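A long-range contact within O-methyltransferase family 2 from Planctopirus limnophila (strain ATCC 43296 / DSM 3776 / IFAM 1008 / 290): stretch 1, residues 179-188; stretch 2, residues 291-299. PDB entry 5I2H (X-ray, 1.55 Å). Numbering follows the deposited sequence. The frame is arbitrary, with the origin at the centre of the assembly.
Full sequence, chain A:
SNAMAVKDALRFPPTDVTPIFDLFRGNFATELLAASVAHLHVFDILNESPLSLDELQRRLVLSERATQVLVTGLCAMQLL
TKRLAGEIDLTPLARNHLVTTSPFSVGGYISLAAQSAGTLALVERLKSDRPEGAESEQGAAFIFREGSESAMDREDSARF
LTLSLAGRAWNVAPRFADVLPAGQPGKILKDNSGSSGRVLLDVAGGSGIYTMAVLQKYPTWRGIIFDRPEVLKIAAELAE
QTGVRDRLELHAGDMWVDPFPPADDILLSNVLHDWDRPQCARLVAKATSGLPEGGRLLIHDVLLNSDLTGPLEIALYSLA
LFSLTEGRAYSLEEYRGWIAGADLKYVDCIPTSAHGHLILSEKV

Stretch 1, residues 179-188: VLPAGQPGKI
Stretch 2 (291-299) LPEGGRLLI

Stretch 1 leaves a helix at Leu180 (phi/psi -69/119) and continues without regular structure. Stretch 2 makes a type II turn from Pro292 to Gly295, closed by Gly295 N to Pro292 O at 2.7 Å, then enters a strand at Arg296 that runs through Ile299 and continues beyond the stretch. The two stretches run in opposite directions. CA atoms pair as Leu180 with Leu298 (9.1 Å), Gln184 with Gly294 (6.9 Å) and Lys187 with Pro292 (7.2 Å).

Side chains donate the direct hydrogen bonds, and backbone carbonyls accept them. Arg296 (chi1 to chi3 m, t, m; chi4 -179°) points toward stretch 1. Its NH1 and NH2 both bond Pro181 O, at 2.9 and 3.1 Å, so the carbonyl lies at the guanidinium edge, near its plane. Lys187 is extended (m, t, t, t), and its NZ bonds Glu293 O at 2.7 Å. Lys187 NZ is 4.4 Å from Glu293 OE1, too far for a salt bridge.

Two waters bridge the stretches. Water 1 accepts from Gln184 N (3.1 Å) and donates to Gly294 O (2.9 Å). Water 2 accepts from Gln184 NE2 (3.0 Å) and donates weakly to Glu293 OE1 (3.5 Å).

The remaining contacts are packing contacts. Leu180 (t, p) has CD1 over one guanidinium face and 3.8 Å from CD1 of Leu298 (m, t). Gly183 CA covers the opposite face. A CB on Gly183 would lie 2.9 Å from Arg296 CZ, a clash; its phi of 68° also favours glycine. Gln184 (m, t; chi3 0°) brings NE2 to 3.6 Å from Gly294 CA. Gly294 (84/-5) has no room for a CB, which would fall 2.3 Å from Gln184 OE1. Lys187 CD packs on Pro292 CB at 3.8 Å. The contact buries 434 Å² in total.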

# COMPACT_ATOMS: atom_id res chain seq x y z
N VAL A 179 23.28 7.32 18.79
CA VAL A 179 23.19 6.12 19.63
C VAL A 179 24.41 5.21 19.55
O VAL A 179 24.50 4.25 20.33
CB VAL A 179 21.93 5.28 19.34
CG1 VAL A 179 20.68 6.16 19.48
CG2 VAL A 179 22.01 4.63 17.95
N LEU A 180 25.36 5.47 18.65
CA LEU A 180 26.56 4.66 18.61
C LEU A 180 27.42 4.90 19.85
O LEU A 180 27.86 6.03 20.07
CB LEU A 180 27.38 4.97 17.36
CG LEU A 180 28.69 4.20 17.27
CD1 LEU A 180 28.44 2.71 17.09
CD2 LEU A 180 29.49 4.75 16.11
N PRO A 181 27.68 3.88 20.68
CA PRO A 181 28.55 4.09 21.85
C PRO A 181 29.99 4.35 21.43
O PRO A 181 30.43 3.90 20.38
CB PRO A 181 28.42 2.78 22.64
CG PRO A 181 27.13 2.11 22.12
CD PRO A 181 27.10 2.53 20.64
N ALA A 182 30.73 5.08 22.28
CA ALA A 182 32.13 5.39 21.97
C ALA A 182 33.00 4.14 21.81
O ALA A 182 34.00 4.17 21.09
CB ALA A 182 32.73 6.28 23.06
N GLY A 183 32.67 3.05 22.51
CA GLY A 183 33.55 1.89 22.49
C GLY A 183 34.88 2.16 23.20
O GLY A 183 35.08 3.16 23.88
N GLN A 184 35.81 1.22 23.00
CA GLN A 184 37.14 1.32 23.61
C GLN A 184 37.98 2.38 22.90
O GLN A 184 37.72 2.75 21.75
CB GLN A 184 37.88 -0.02 23.52
CG GLN A 184 37.14 -1.25 24.04
CD GLN A 184 37.96 -2.55 23.91
OE1 GLN A 184 39.10 -2.54 23.43
NE2 GLN A 184 37.39 -3.66 24.36
N PRO A 185 39.05 2.84 23.54
CA PRO A 185 40.10 3.54 22.80
C PRO A 185 40.52 2.70 21.60
O PRO A 185 40.61 1.47 21.70
CB PRO A 185 41.24 3.69 23.81
CG PRO A 185 40.57 3.58 25.15
CD PRO A 185 39.41 2.65 24.97
N GLY A 186 40.74 3.36 20.46
CA GLY A 186 41.07 2.64 19.25
C GLY A 186 42.47 2.06 19.28
O GLY A 186 43.35 2.50 20.03
N LYS A 187 42.68 1.05 18.44
CA LYS A 187 43.95 0.35 18.36
C LYS A 187 44.70 0.61 17.07
O LYS A 187 45.83 0.12 16.93
CB LYS A 187 43.71 -1.16 18.50
CG LYS A 187 43.21 -1.58 19.86
CD LYS A 187 43.15 -3.09 19.91
CE LYS A 187 42.92 -3.62 21.32
NZ LYS A 187 42.90 -5.12 21.30
N ILE A 188 44.10 1.31 16.11
CA ILE A 188 44.73 1.54 14.82
C ILE A 188 45.51 2.86 14.82
O ILE A 188 46.65 2.91 14.36
CB ILE A 188 43.68 1.50 13.69
CG1 ILE A 188 42.76 0.25 13.77
CG2 ILE A 188 44.37 1.60 12.33
CD1 ILE A 188 43.45 -1.11 13.66
N LEU A 291 39.25 -7.63 12.41
CA LEU A 291 39.06 -6.76 13.56
C LEU A 291 40.11 -7.02 14.63
O LEU A 291 40.46 -8.17 14.91
CB LEU A 291 37.67 -6.97 14.15
CG LEU A 291 36.51 -6.39 13.35
CD1 LEU A 291 35.19 -6.81 14.01
CD2 LEU A 291 36.68 -4.84 13.29
N PRO A 292 40.61 -5.97 15.28
CA PRO A 292 41.42 -6.16 16.48
C PRO A 292 40.54 -6.58 17.64
O PRO A 292 39.32 -6.43 17.62
CB PRO A 292 42.02 -4.78 16.72
CG PRO A 292 40.90 -3.86 16.29
CD PRO A 292 40.30 -4.54 15.05
N GLU A 293 41.15 -7.11 18.69
CA GLU A 293 40.36 -7.42 19.88
C GLU A 293 39.71 -6.13 20.38
O GLU A 293 40.35 -5.08 20.42
CB GLU A 293 41.23 -8.06 20.96
CG GLU A 293 40.47 -8.85 22.01
CD GLU A 293 41.36 -9.20 23.21
OE1 GLU A 293 41.64 -8.29 24.02
OE2 GLU A 293 41.79 -10.37 23.33
N GLY A 294 38.41 -6.19 20.68
CA GLY A 294 37.67 -5.00 21.02
C GLY A 294 37.17 -4.22 19.83
O GLY A 294 36.43 -3.23 20.01
N GLY A 295 37.53 -4.63 18.62
CA GLY A 295 36.85 -4.12 17.45
C GLY A 295 35.37 -4.47 17.46
O GLY A 295 34.93 -5.40 18.14
N ARG A 296 34.59 -3.72 16.71
CA ARG A 296 33.15 -3.94 16.63
C ARG A 296 32.70 -4.15 15.20
O ARG A 296 33.17 -3.49 14.28
CB ARG A 296 32.37 -2.76 17.23
CG ARG A 296 32.75 -2.56 18.72
CD ARG A 296 32.00 -1.39 19.34
NE ARG A 296 32.30 -0.10 18.70
CZ ARG A 296 31.77 1.06 19.09
NH1 ARG A 296 30.91 1.07 20.10
NH2 ARG A 296 32.10 2.20 18.47
N LEU A 297 31.74 -5.06 15.03
CA LEU A 297 30.96 -5.14 13.82
C LEU A 297 29.63 -4.45 14.09
O LEU A 297 28.90 -4.83 15.02
CB LEU A 297 30.77 -6.59 13.37
CG LEU A 297 29.95 -6.76 12.10
CD1 LEU A 297 30.74 -6.21 10.91
CD2 LEU A 297 29.60 -8.24 11.92
N LEU A 298 29.35 -3.43 13.31
CA LEU A 298 28.11 -2.64 13.40
C LEU A 298 27.23 -3.04 12.23
O LEU A 298 27.55 -2.72 11.07
CB LEU A 298 28.41 -1.15 13.36
CG LEU A 298 29.47 -0.66 14.36
CD1 LEU A 298 29.83 0.81 14.07
CD2 LEU A 298 29.15 -0.91 15.83
N ILE A 299 26.13 -3.73 12.51
CA ILE A 299 25.16 -4.06 11.46
C ILE A 299 24.00 -3.10 11.63
O ILE A 299 23.41 -3.03 12.72
CB ILE A 299 24.70 -5.53 11.56
CG1 ILE A 299 25.87 -6.47 11.22
CG2 ILE A 299 23.52 -5.79 10.64
CD1 ILE A 299 25.57 -7.93 11.58
O HOH W 1 34.82 -1.25 21.47
O HOH W 2 38.75 -6.33 24.29